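Local coordinates for lipolytic protein G-D-S-L family (Chitinophaga pinensis, PDB 4Q7Q), which is of uncharacterised function but is probably a GDSL-type lipase or acylhydrolase that hydrolyses ester bonds, at residues Leu22-Ser30 with Tyr223-Tyr234; Lys123-Gln131 with Phe160-Gly168. All blocks are in the same frame, centred on the assembly; numbering follows the deposited sequence.

Contact 1 (Leu22-Ser30 with Tyr223-Tyr234)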
ATOM      1  N   LEU A  22     -10.522  -4.297  10.862  1.00 21.73           N
ATOM      2  CA  LEU A  22     -10.104  -5.667  10.607  1.00 22.36           C
ATOM      3  C   LEU A  22     -11.256  -6.557  10.144  1.00 22.35           C
ATOM      4  O   LEU A  22     -11.027  -7.569   9.493  1.00 23.55           O
ATOM      5  CB  LEU A  22      -9.405  -6.254  11.834  1.00 22.93           C
ATOM      6  CG  LEU A  22      -8.178  -5.443  12.264  1.00 25.26           C
ATOM      7  CD1 LEU A  22      -7.629  -5.944  13.583  1.00 27.41           C
ATOM      8  CD2 LEU A  22      -7.102  -5.476  11.184  1.00 24.76           C
ATOM      9  N   ASP A  23     -12.491  -6.167  10.451  1.00 21.64           N
ATOM     10  CA  ASP A  23     -13.659  -6.881   9.937  1.00 21.99           C
ATOM     11  C   ASP A  23     -13.665  -6.891   8.405  1.00 22.41           C
ATOM     12  O   ASP A  23     -14.129  -7.852   7.790  1.00 23.36           O
ATOM     13  CB  ASP A  23     -14.959  -6.263  10.462  1.00 24.56           C
ATOM     14  CG  ASP A  23     -15.089  -4.793  10.116  1.00 27.24           C
ATOM     15  OD1 ASP A  23     -14.121  -4.038  10.338  1.00 28.14           O
ATOM     16  OD2 ASP A  23     -16.164  -4.389   9.624  1.00 30.65           O
ATOM     17  N   GLU A  24     -13.125  -5.837   7.796  1.00 21.96           N
ATOM     18  CA  GLU A  24     -13.095  -5.747   6.337  1.00 21.67           C
ATOM     19  C   GLU A  24     -12.028  -6.642   5.703  1.00 21.58           C
ATOM     20  O   GLU A  24     -12.013  -6.815   4.482  1.00 22.32           O
ATOM     21  CB  GLU A  24     -12.953  -4.293   5.875  1.00 21.90           C
ATOM     22  CG  GLU A  24     -14.219  -3.485   6.135  1.00 23.06           C
ATOM     23  CD  GLU A  24     -14.090  -2.019   5.781  1.00 24.38           C
ATOM     24  OE1 GLU A  24     -13.823  -1.694   4.602  1.00 25.36           O
ATOM     25  OE2 GLU A  24     -14.263  -1.188   6.693  1.00 24.97           O
ATOM     26  N   THR A  25     -11.146  -7.213   6.526  1.00 20.26           N
ATOM     27  CA  THR A  25     -10.228  -8.250   6.052  1.00 20.30           C
ATOM     28  C   THR A  25     -10.864  -9.635   6.174  1.00 21.46           C
ATOM     29  O   THR A  25     -10.207 -10.643   5.925  1.00 22.29           O
ATOM     30  CB  THR A  25      -8.881  -8.262   6.819  1.00 19.12           C
ATOM     31  OG1 THR A  25      -9.076  -8.784   8.143  1.00 20.33           O
ATOM     32  CG2 THR A  25      -8.279  -6.861   6.896  1.00 19.74           C
ATOM     33  N   GLY A  26     -12.133  -9.690   6.575  1.00 23.38           N
ATOM     34  CA  GLY A  26     -12.765 -10.963   6.876  1.00 25.16           C
ATOM     35  C   GLY A  26     -12.171 -11.564   8.139  1.00 26.55           C
ATOM     36  O   GLY A  26     -12.192 -12.784   8.341  1.00 27.73           O
ATOM     37  N   ASN A  27     -11.629 -10.690   8.983  1.00 26.69           N
ATOM     38  CA  ASN A  27     -10.910 -11.086  10.191  1.00 27.79           C
ATOM     39  C   ASN A  27      -9.717 -12.008   9.932  1.00 26.85           C
ATOM     40  O   ASN A  27      -9.312 -12.772  10.810  1.00 28.13           O
ATOM     41  CB  ASN A  27     -11.867 -11.678  11.230  1.00 31.78           C
ATOM     42  CG  ASN A  27     -12.967 -10.716  11.601  1.00 34.93           C
ATOM     43  OD1 ASN A  27     -12.707  -9.647  12.155  1.00 35.11           O
ATOM     44  ND2 ASN A  27     -14.205 -11.081  11.289  1.00 37.13           N
ATOM     45  N   ARG A  28      -9.159 -11.924   8.727  1.00 24.36           N
ATOM     46  CA  ARG A  28      -7.941 -12.652   8.391  1.00 24.65           C
ATOM     47  C   ARG A  28      -6.728 -12.010   9.047  1.00 24.68           C
ATOM     48  O   ARG A  28      -5.685 -12.647   9.197  1.00 25.24           O
ATOM     49  CB  ARG A  28      -7.726 -12.691   6.875  1.00 26.80           C
ATOM     50  CG  ARG A  28      -8.815 -13.408   6.093  1.00 30.15           C
ATOM     51  CD  ARG A  28      -8.294 -14.646   5.390  1.00 33.06           C
ATOM     52  NE  ARG A  28      -9.385 -15.382   4.760  1.00 34.34           N
ATOM     53  CZ  ARG A  28      -9.442 -15.704   3.472  1.00 35.64           C
ATOM     54  NH1 ARG A  28      -8.455 -15.371   2.651  1.00 35.94           N
ATOM     55  NH2 ARG A  28     -10.486 -16.380   3.008  1.00 35.75           N
ATOM     56  N   VAL A  29      -6.869 -10.743   9.426  1.00 22.92           N
ATOM     57  CA  VAL A  29      -5.783  -9.984  10.041  1.00 23.00           C
ATOM     58  C   VAL A  29      -6.153  -9.607  11.473  1.00 23.46           C
ATOM     59  O   VAL A  29      -7.291  -9.220  11.740  1.00 23.97           O
ATOM     60  CB  VAL A  29      -5.506  -8.694   9.236  1.00 23.22           C
ATOM     61  CG1 VAL A  29      -4.442  -7.831   9.917  1.00 22.86           C
ATOM     62  CG2 VAL A  29      -5.106  -9.041   7.811  1.00 23.49           C
ATOM     63  N   SER A  30      -5.196  -9.709  12.391  1.00 23.21           N
ATOM     64  CA  SER A  30      -5.454  -9.354  13.788  1.00 23.63           C
ATOM     65  C   SER A  30      -4.765  -8.050  14.217  1.00 22.66           C
ATOM     66  O   SER A  30      -5.215  -7.388  15.147  1.00 22.47           O
ATOM     67  CB  SER A  30      -5.081 -10.503  14.729  1.00 26.15           C
ATOM     68  OG  SER A  30      -3.686 -10.739  14.727  1.00 27.92           O
ATOM     69  N   TYR A 223     -14.519 -18.481  -3.763  1.00 24.37           N
ATOM     70  CA  TYR A 223     -13.484 -17.489  -3.477  1.00 23.32           C
ATOM     71  C   TYR A 223     -12.122 -18.164  -3.524  1.00 23.04           C
ATOM     72  O   TYR A 223     -11.896 -19.153  -2.834  1.00 24.59           O
ATOM     73  CB  TYR A 223     -13.708 -16.834  -2.119  1.00 23.59           C
ATOM     74  CG  TYR A 223     -12.717 -15.723  -1.848  1.00 22.36           C
ATOM     75  CD1 TYR A 223     -12.779 -14.521  -2.553  1.00 21.73           C
ATOM     76  CD2 TYR A 223     -11.710 -15.877  -0.902  1.00 21.93           C
ATOM     77  CE1 TYR A 223     -11.872 -13.507  -2.321  1.00 22.69           C
ATOM     78  CE2 TYR A 223     -10.795 -14.863  -0.663  1.00 22.47           C
ATOM     79  CZ  TYR A 223     -10.886 -13.680  -1.374  1.00 23.06           C
ATOM     80  OH  TYR A 223      -9.978 -12.673  -1.145  1.00 23.38           O
ATOM     81  N   PRO A 224     -11.216 -17.650  -4.367  1.00 21.43           N
ATOM     82  CA  PRO A 224      -9.996 -18.406  -4.680  1.00 20.67           C
ATOM     83  C   PRO A 224      -8.879 -18.304  -3.634  1.00 20.97           C
ATOM     84  O   PRO A 224      -7.846 -18.961  -3.792  1.00 20.48           O
ATOM     85  CB  PRO A 224      -9.545 -17.789  -6.003  1.00 20.85           C
ATOM     86  CG  PRO A 224     -10.043 -16.372  -5.927  1.00 22.13           C
ATOM     87  CD  PRO A 224     -11.371 -16.462  -5.224  1.00 21.80           C
ATOM     88  N   TYR A 225      -9.078 -17.518  -2.583  1.00 21.56           N
ATOM     89  CA  TYR A 225      -8.079 -17.425  -1.519  1.00 21.49           C
ATOM     90  C   TYR A 225      -8.631 -17.836  -0.150  1.00 23.75           C
ATOM     91  O   TYR A 225      -8.871 -16.984   0.702  1.00 23.57           O
ATOM     92  CB  TYR A 225      -7.516 -16.001  -1.447  1.00 20.52           C
ATOM     93  CG  TYR A 225      -6.698 -15.576  -2.645  1.00 18.71           C
ATOM     94  CD1 TYR A 225      -5.746 -16.423  -3.204  1.00 19.38           C
ATOM     95  CD2 TYR A 225      -6.869 -14.319  -3.211  1.00 18.08           C
ATOM     96  CE1 TYR A 225      -4.988 -16.028  -4.294  1.00 19.27           C
ATOM     97  CE2 TYR A 225      -6.114 -13.908  -4.304  1.00 18.14           C
ATOM     98  CZ  TYR A 225      -5.177 -14.769  -4.845  1.00 19.88           C
ATOM     99  OH  TYR A 225      -4.420 -14.366  -5.923  1.00 21.07           O
ATOM    100  N   PRO A 226      -8.831 -19.146   0.070  1.00 26.17           N
ATOM    101  CA  PRO A 226      -9.258 -19.618   1.390  1.00 27.68           C
ATOM    102  C   PRO A 226      -8.166 -19.329   2.424  1.00 28.44           C
ATOM    103  O   PRO A 226      -7.070 -18.932   2.029  1.00 28.25           O
ATOM    104  CB  PRO A 226      -9.442 -21.127   1.174  1.00 28.06           C
ATOM    105  CG  PRO A 226      -8.563 -21.459   0.029  1.00 27.53           C
ATOM    106  CD  PRO A 226      -8.614 -20.258  -0.870  1.00 25.95           C
ATOM    107  N   PRO A 227      -8.465 -19.488   3.726  1.00 29.95           N
ATOM    108  CA  PRO A 227      -7.485 -19.192   4.779  1.00 30.20           C
ATOM    109  C   PRO A 227      -6.098 -19.801   4.553  1.00 28.59           C
ATOM    110  O   PRO A 227      -5.099 -19.136   4.832  1.00 28.65           O
ATOM    111  CB  PRO A 227      -8.130 -19.799   6.024  1.00 31.39           C
ATOM    112  CG  PRO A 227      -9.588 -19.632   5.777  1.00 32.17           C
ATOM    113  CD  PRO A 227      -9.779 -19.847   4.294  1.00 31.97           C
ATOM    114  N   ALA A 228      -6.042 -21.028   4.045  1.00 28.26           N
ATOM    115  CA  ALA A 228      -4.772 -21.716   3.819  1.00 26.96           C
ATOM    116  C   ALA A 228      -3.885 -21.009   2.792  1.00 26.59           C
ATOM    117  O   ALA A 228      -2.694 -21.302   2.691  1.00 29.31           O
ATOM    118  CB  ALA A 228      -5.024 -23.156   3.397  1.00 26.74           C
ATOM    119  N   ALA A 229      -4.462 -20.087   2.029  1.00 24.87           N
ATOM    120  CA  ALA A 229      -3.719 -19.396   0.975  1.00 23.28           C
ATOM    121  C   ALA A 229      -2.950 -18.178   1.484  1.00 22.46           C
ATOM    122  O   ALA A 229      -2.118 -17.628   0.770  1.00 22.70           O
ATOM    123  CB  ALA A 229      -4.656 -18.997  -0.168  1.00 25.30           C
ATOM    124  N   VAL A 230      -3.226 -17.763   2.716  1.00 22.41           N
ATOM    125  CA  VAL A 230      -2.617 -16.552   3.264  1.00 23.12           C
ATOM    126  C   VAL A 230      -1.099 -16.691   3.371  1.00 21.01           C
ATOM    127  O   VAL A 230      -0.592 -17.688   3.860  1.00 22.81           O
ATOM    128  CB  VAL A 230      -3.209 -16.199   4.645  1.00 24.06           C
ATOM    129  CG1 VAL A 230      -2.495 -15.003   5.253  1.00 24.46           C
ATOM    130  CG2 VAL A 230      -4.701 -15.921   4.521  1.00 25.75           C
ATOM    131  N   ASN A 231      -0.367 -15.697   2.887  1.00 19.54           N
ATOM    132  CA  ASN A 231       1.068 -15.647   3.145  1.00 18.58           C
ATOM    133  C   ASN A 231       1.454 -14.223   3.561  1.00 18.79           C
ATOM    134  O   ASN A 231       1.242 -13.849   4.712  1.00 20.64           O
ATOM    135  CB  ASN A 231       1.874 -16.155   1.951  1.00 19.98           C
ATOM    136  CG  ASN A 231       3.319 -16.458   2.310  1.00 22.40           C
ATOM    137  OD1 ASN A 231       3.833 -15.976   3.315  1.00 24.30           O
ATOM    138  ND2 ASN A 231       3.978 -17.268   1.489  1.00 24.10           N
ATOM    139  N   LEU A 232       2.007 -13.429   2.650  1.00 17.86           N
ATOM    140  CA  LEU A 232       2.265 -12.022   2.959  1.00 16.99           C
ATOM    141  C   LEU A 232       1.006 -11.172   2.853  1.00 16.69           C
ATOM    142  O   LEU A 232       0.948 -10.079   3.422  1.00 16.98           O
ATOM    143  CB  LEU A 232       3.339 -11.441   2.043  1.00 18.12           C
ATOM    144  CG  LEU A 232       4.761 -11.951   2.230  1.00 21.07           C
ATOM    145  CD1 LEU A 232       5.647 -11.298   1.187  1.00 22.56           C
ATOM    146  CD2 LEU A 232       5.242 -11.635   3.640  1.00 22.16           C
ATOM    147  N   THR A 233       0.035 -11.661   2.082  1.00 17.17           N
ATOM    148  CA  THR A 233      -1.275 -11.032   1.933  1.00 17.05           C
ATOM    149  C   THR A 233      -2.362 -12.069   2.177  1.00 17.31           C
ATOM    150  O   THR A 233      -2.093 -13.276   2.173  1.00 18.46           O
ATOM    151  CB  THR A 233      -1.505 -10.463   0.511  1.00 16.48           C
ATOM    152  OG1 THR A 233      -1.636 -11.537  -0.438  1.00 16.95           O
ATOM    153  CG2 THR A 233      -0.378  -9.513   0.111  1.00 17.46           C
ATOM    154  N   TYR A 234      -3.593 -11.606   2.378  1.00 17.36           N
ATOM    155  CA  TYR A 234      -4.718 -12.523   2.549  1.00 17.55           C
ATOM    156  C   TYR A 234      -5.594 -12.578   1.293  1.00 17.94           C
ATOM    157  O   TYR A 234      -6.495 -13.410   1.198  1.00 19.93           O
ATOM    158  CB  TYR A 234      -5.549 -12.182   3.805  1.00 18.06           C
ATOM    159  CG  TYR A 234      -6.214 -10.819   3.757  1.00 17.67           C
ATOM    160  CD1 TYR A 234      -7.433 -10.636   3.095  1.00 18.09           C
ATOM    161  CD2 TYR A 234      -5.623  -9.713   4.352  1.00 18.17           C
ATOM    162  CE1 TYR A 234      -8.038  -9.385   3.027  1.00 18.41           C
ATOM    163  CE2 TYR A 234      -6.227  -8.466   4.294  1.00 19.17           C
ATOM    164  CZ  TYR A 234      -7.434  -8.309   3.628  1.00 18.37           C
ATOM    165  OH  TYR A 234      -8.028  -7.064   3.562  1.00 18.52           O
TER
HETATM  166  O   HOH W   1     -10.294  -6.603   2.275  1.00 20.34           O
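Arg28 reaches across to the backbone carbonyl of Tyr225, which its guanidinium meets with two nitrogens. The bond from Arg28 NH1 to Tyr225 O is 2.6 Å long, with an N-H...O angle of 139°, and a weak second bond comes from NH2 to the same oxygen. The carbonyl oxygen lies slightly out of the guanidinium plane, near its edge, while Pro227 covers one face, its CD 3.8 Å from Arg28 NH2. Farther back along the arginine side chain, Arg28 CD meets Val230 CG2 at 3.9 Å, and Arg28 CB rests 3.8 Å from Tyr234 CB. Bent at chi2 (-116°), the side chain runs past Tyr234 CB and Val230 and brings the guanidinium to Tyr225 O. With an alanine here, Tyr225 O is likely to lose both arginine donors, and a gap to open between the 22-30 loop and Val230 with Tyr234 CB.

The Tyr234 ring is nearly perpendicular to the guanidinium (planes 84° apart), and Thr25 lies across a face of it at the phenol end. Thr25 CB stands over Tyr234 CZ at 3.5 Å and Thr25 CG2 over Tyr234 OH at 3.3 Å, while Val29 CG2 approaches Tyr234 CD2 at 3.6 Å. A water in the ring plane joins Tyr234 OH (2.6 Å) to Glu24 O, to which it donates. Behind these contacts, Thr25 OG1 gives a hydrogen bond to Leu22 O in the carbonyl plane, on a lone pair, and accepts one from Val29 N, linking Thr25 to residues before and just after the type I' turn from Thr25 to Arg28; the turn itself is closed by Arg28 N to Thr25 O.

The contact joins the loop between helices 14-17 and 33-40 to the one preceding helix 241-257. Val29 packs on that last helix at Asp241 and Asn244, Pro224 lies against strand 193-196, and Tyr234 touches a probable Ser14-His238-Asp235 catalytic triad.

Contact 2 (Lys123-Gln131 with Phe160-Gly168)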
ATOM      1  N   LYS A 123       8.405  15.746  10.724  1.00 24.67           N
ATOM      2  CA  LYS A 123       9.133  14.761   9.933  1.00 24.05           C
ATOM      3  C   LYS A 123       8.209  14.119   8.909  1.00 22.32           C
ATOM      4  O   LYS A 123       7.014  13.946   9.154  1.00 22.12           O
ATOM      5  CB  LYS A 123       9.735  13.680  10.831  1.00 25.57           C
ATOM      6  CG  LYS A 123      10.746  14.192  11.842  1.00 28.70           C
ATOM      7  CD  LYS A 123      11.745  15.142  11.203  1.00 30.78           C
ATOM      8  N   ILE A 124       8.771  13.779   7.754  1.00 21.28           N
ATOM      9  CA  ILE A 124       8.017  13.113   6.700  1.00 21.28           C
ATOM     10  C   ILE A 124       8.717  11.826   6.281  1.00 20.19           C
ATOM     11  O   ILE A 124       9.939  11.790   6.128  1.00 21.83           O
ATOM     12  CB  ILE A 124       7.821  14.023   5.459  1.00 21.45           C
ATOM     13  CG1 ILE A 124       7.187  15.360   5.859  1.00 22.54           C
ATOM     14  CG2 ILE A 124       6.960  13.325   4.415  1.00 21.76           C
ATOM     15  CD1 ILE A 124       6.998  16.320   4.701  1.00 24.36           C
ATOM     16  N   VAL A 125       7.940  10.760   6.124  1.00 18.94           N
ATOM     17  CA  VAL A 125       8.455   9.507   5.594  1.00 19.07           C
ATOM     18  C   VAL A 125       7.543   9.049   4.461  1.00 19.10           C
ATOM     19  O   VAL A 125       6.322   9.076   4.595  1.00 19.28           O
ATOM     20  CB  VAL A 125       8.492   8.423   6.698  1.00 20.85           C
ATOM     21  CG1 VAL A 125       8.869   7.067   6.124  1.00 22.42           C
ATOM     22  CG2 VAL A 125       9.455   8.819   7.802  1.00 21.97           C
ATOM     23  N   LEU A 126       8.133   8.654   3.334  1.00 18.02           N
ATOM     24  CA  LEU A 126       7.365   8.078   2.236  1.00 17.67           C
ATOM     25  C   LEU A 126       7.552   6.568   2.223  1.00 18.02           C
ATOM     26  O   LEU A 126       8.613   6.062   2.589  1.00 19.21           O
ATOM     27  CB  LEU A 126       7.801   8.669   0.894  1.00 18.74           C
ATOM     28  CG  LEU A 126       7.901  10.195   0.811  1.00 18.73           C
ATOM     29  CD1 LEU A 126       8.332  10.611  -0.585  1.00 20.34           C
ATOM     30  CD2 LEU A 126       6.589  10.867   1.212  1.00 19.56           C
ATOM     31  N   ILE A 127       6.516   5.852   1.806  1.00 16.99           N
ATOM     32  CA  ILE A 127       6.564   4.398   1.728  1.00 17.43           C
ATOM     33  C   ILE A 127       6.206   3.958   0.315  1.00 17.71           C
ATOM     34  O   ILE A 127       5.140   4.310  -0.182  1.00 18.47           O
ATOM     35  CB  ILE A 127       5.575   3.764   2.719  1.00 16.49           C
ATOM     36  CG1 ILE A 127       5.808   4.321   4.128  1.00 16.36           C
ATOM     37  CG2 ILE A 127       5.661   2.244   2.681  1.00 17.67           C
ATOM     38  CD1 ILE A 127       4.927   3.697   5.173  1.00 17.37           C
ATOM     39  N   THR A 128       7.088   3.211  -0.345  1.00 17.03           N
ATOM     40  CA  THR A 128       6.778   2.736  -1.697  1.00 17.39           C
ATOM     41  C   THR A 128       5.682   1.680  -1.685  1.00 17.82           C
ATOM     42  O   THR A 128       5.512   0.969  -0.697  1.00 17.54           O
ATOM     43  CB  THR A 128       7.998   2.118  -2.410  1.00 18.25           C
ATOM     44  OG1 THR A 128       8.361   0.900  -1.753  1.00 20.05           O
ATOM     45  CG2 THR A 128       9.178   3.080  -2.422  1.00 19.20           C
ATOM     46  N   PRO A 129       4.934   1.569  -2.788  1.00 17.35           N
ATOM     47  CA  PRO A 129       3.965   0.475  -2.828  1.00 16.53           C
ATOM     48  C   PRO A 129       4.646  -0.882  -2.696  1.00 16.26           C
ATOM     49  O   PRO A 129       5.769  -1.087  -3.162  1.00 19.04           O
ATOM     50  CB  PRO A 129       3.340   0.608  -4.220  1.00 17.94           C
ATOM     51  CG  PRO A 129       3.503   2.038  -4.576  1.00 19.21           C
ATOM     52  CD  PRO A 129       4.811   2.468  -3.949  1.00 18.46           C
HETATM   53  N   MSE A 130       3.962  -1.800  -2.032  1.00 16.34           N
HETATM   54  CA  MSE A 130       4.404  -3.180  -1.987  1.00 15.97           C
HETATM   55  C   MSE A 130       4.050  -3.849  -3.307  1.00 14.53           C
HETATM   56  O   MSE A 130       3.093  -3.462  -3.973  1.00 15.00           O
HETATM   57  CB  MSE A 130       3.706  -3.902  -0.835  1.00 16.46           C
HETATM   58  CG  MSE A 130       4.262  -5.289  -0.553  1.00 18.59           C
HETATM   59 SE   MSE A 130       3.640  -6.076   1.129  0.83 25.02          SE
HETATM   60  CE  MSE A 130       1.881  -6.657   0.525  1.00 22.91           C
ATOM     61  N   GLN A 131       4.813  -4.865  -3.689  1.00 14.04           N
ATOM     62  CA  GLN A 131       4.385  -5.694  -4.805  1.00 14.55           C
ATOM     63  C   GLN A 131       3.043  -6.336  -4.469  1.00 15.48           C
ATOM     64  O   GLN A 131       2.649  -6.442  -3.298  1.00 15.83           O
ATOM     65  CB  GLN A 131       5.447  -6.732  -5.156  1.00 16.68           C
ATOM     66  CG  GLN A 131       6.713  -6.075  -5.672  1.00 17.59           C
ATOM     67  CD  GLN A 131       7.750  -7.056  -6.159  1.00 19.77           C
ATOM     68  OE1 GLN A 131       7.469  -7.922  -6.995  1.00 21.24           O
ATOM     69  NE2 GLN A 131       8.967  -6.916  -5.657  1.00 22.93           N
ATOM     70  N   PHE A 160       6.119   3.326 -10.097  1.00 16.18           N
ATOM     71  CA  PHE A 160       5.510   4.081  -9.005  1.00 15.24           C
ATOM     72  C   PHE A 160       6.425   4.084  -7.784  1.00 15.75           C
ATOM     73  O   PHE A 160       6.620   5.117  -7.144  1.00 16.51           O
ATOM     74  CB  PHE A 160       4.117   3.522  -8.683  1.00 15.42           C
ATOM     75  CG  PHE A 160       3.107   3.789  -9.760  1.00 14.40           C
ATOM     76  CD1 PHE A 160       3.154   3.094 -10.963  1.00 16.13           C
ATOM     77  CD2 PHE A 160       2.123   4.754  -9.590  1.00 14.61           C
ATOM     78  CE1 PHE A 160       2.236   3.353 -11.971  1.00 14.67           C
ATOM     79  CE2 PHE A 160       1.207   5.017 -10.592  1.00 14.82           C
ATOM     80  CZ  PHE A 160       1.260   4.315 -11.779  1.00 15.19           C
ATOM     81  N   ALA A 161       6.996   2.931  -7.461  1.00 16.50           N
ATOM     82  CA  ALA A 161       7.971   2.865  -6.381  1.00 16.87           C
ATOM     83  C   ALA A 161       9.160   3.770  -6.683  1.00 17.22           C
ATOM     84  O   ALA A 161       9.657   4.475  -5.803  1.00 18.42           O
ATOM     85  CB  ALA A 161       8.428   1.439  -6.169  1.00 18.65           C
ATOM     86  N   ASN A 162       9.605   3.768  -7.935  1.00 17.00           N
ATOM     87  CA  ASN A 162      10.763   4.567  -8.309  1.00 18.88           C
ATOM     88  C   ASN A 162      10.481   6.065  -8.216  1.00 18.82           C
ATOM     89  O   ASN A 162      11.354   6.846  -7.819  1.00 20.02           O
ATOM     90  CB  ASN A 162      11.279   4.173  -9.698  1.00 20.89           C
ATOM     91  CG  ASN A 162      11.931   2.789  -9.711  1.00 24.43           C
ATOM     92  OD1 ASN A 162      12.282   2.245  -8.663  1.00 26.31           O
ATOM     93  ND2 ASN A 162      12.112   2.228 -10.900  1.00 26.08           N
ATOM     94  N   ALA A 163       9.263   6.468  -8.568  1.00 17.64           N
ATOM     95  CA  ALA A 163       8.867   7.866  -8.400  1.00 18.64           C
ATOM     96  C   ALA A 163       8.947   8.294  -6.930  1.00 19.46           C
ATOM     97  O   ALA A 163       9.478   9.361  -6.611  1.00 19.74           O
ATOM     98  CB  ALA A 163       7.472   8.095  -8.950  1.00 18.22           C
ATOM     99  N   VAL A 164       8.425   7.461  -6.036  1.00 17.67           N
ATOM    100  CA  VAL A 164       8.483   7.756  -4.609  1.00 16.84           C
ATOM    101  C   VAL A 164       9.941   7.859  -4.144  1.00 18.48           C
ATOM    102  O   VAL A 164      10.310   8.782  -3.422  1.00 19.19           O
ATOM    103  CB  VAL A 164       7.725   6.690  -3.787  1.00 17.91           C
ATOM    104  CG1 VAL A 164       7.956   6.906  -2.295  1.00 18.27           C
ATOM    105  CG2 VAL A 164       6.221   6.712  -4.138  1.00 17.81           C
ATOM    106  N   LEU A 165      10.771   6.920  -4.582  1.00 18.74           N
ATOM    107  CA  LEU A 165      12.192   6.957  -4.250  1.00 19.47           C
ATOM    108  C   LEU A 165      12.847   8.236  -4.764  1.00 20.85           C
ATOM    109  O   LEU A 165      13.651   8.855  -4.071  1.00 22.10           O
ATOM    110  CB  LEU A 165      12.911   5.733  -4.807  1.00 21.25           C
ATOM    111  CG  LEU A 165      12.610   4.400  -4.115  1.00 22.43           C
ATOM    112  CD1 LEU A 165      13.062   3.258  -5.004  1.00 23.66           C
ATOM    113  CD2 LEU A 165      13.299   4.325  -2.758  1.00 23.83           C
ATOM    114  N   THR A 166      12.499   8.630  -5.983  1.00 21.44           N
ATOM    115  CA  THR A 166      13.049   9.847  -6.577  1.00 22.15           C
ATOM    116  C   THR A 166      12.658  11.097  -5.792  1.00 22.42           C
ATOM    117  O   THR A 166      13.494  11.962  -5.555  1.00 23.99           O
ATOM    118  CB  THR A 166      12.626   9.983  -8.055  1.00 22.91           C
ATOM    119  OG1 THR A 166      13.114   8.855  -8.790  1.00 24.55           O
ATOM    120  CG2 THR A 166      13.189  11.252  -8.671  1.00 22.39           C
ATOM    121  N   ILE A 167      11.396  11.187  -5.378  1.00 22.01           N
ATOM    122  CA  ILE A 167      10.935  12.321  -4.576  1.00 22.09           C
ATOM    123  C   ILE A 167      11.654  12.359  -3.236  1.00 23.26           C
ATOM    124  O   ILE A 167      12.050  13.427  -2.763  1.00 23.91           O
ATOM    125  CB  ILE A 167       9.407  12.264  -4.336  1.00 20.50           C
ATOM    126  CG1 ILE A 167       8.657  12.411  -5.661  1.00 22.08           C
ATOM    127  CG2 ILE A 167       8.962  13.356  -3.377  1.00 20.89           C
ATOM    128  CD1 ILE A 167       7.202  12.043  -5.571  1.00 23.31           C
ATOM    129  N   GLY A 168      11.820  11.186  -2.629  1.00 23.49           N
ATOM    130  CA  GLY A 168      12.553  11.070  -1.381  1.00 24.40           C
ATOM    131  C   GLY A 168      13.973  11.592  -1.512  1.00 25.71           C
ATOM    132  O   GLY A 168      14.435  12.374  -0.680  1.00 26.08           O
TER
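Val164 has CG1 anti to its backbone N (chi1 172°), which carries this methyl to Leu126 and Thr128, while Thr128 at chi1 68° has CG2 anti to its own carbonyl carbon and turned to the helix. Val164 CG1 consequently touches Leu126 CB at 3.6 Å and Thr128 CG2 at 4.0 Å, the threonine and valine side chains meeting at a slant. The same threonine methyl lies 3.7 Å from Ala161 O and also reaches Leu165 CG, so one small group meets Ala161, Val164 and Leu165, residues on one side of the helix. Its hydroxyl is engaged elsewhere, in hydrogen bonds with Tyr179 N and Asp177 OD1.

Toward the C-terminal end of the helix segment, Leu126 CD1 comes within 4.0 Å of Ile167 CG2, the side chains crossing at about a right angle. At the other end the backbones are close: CA atoms of Thr128 and Ala161 are 4.8 Å apart, a separation compatible with alanine's small side chain, and Pro129 CD sits 4.0 Å from Ala161 CA.

Strand 123-127 and helix segment 160-168 run nearly antiparallel, at 160°, with axes 8.7 Å apart. Val164 and Leu165 also pack on strand 175-176, which lies beside 123-127 in the parallel sheet. Helix 157-171 thus links two parallel neighbours, the beta-alpha-beta crossover of the alpha/beta/alpha sandwich known from SGNH hydrolases.

Overall arrangement
The centres of contacts 1 and 2 lie 26 Å apart, on opposite sides of the chain's centre. In sequence, contact 2 is nested within the loop that contact 1 closes: 22-30 comes first, then 123-131 and 160-168, and finally 223-234. Contact 2 belongs to the parallel five-stranded sheet and a helix covering it, whereas contact 1 joins loops beyond the strands. The two nevertheless meet where Thr233 CG2 packs 3.7 Å from Met130 CE. Helix 241-257 also spans them, receiving Val29 from contact 1 and Val125 of strand 123-127. The buried core is thereby connected to the loops beside the probable catalytic triad.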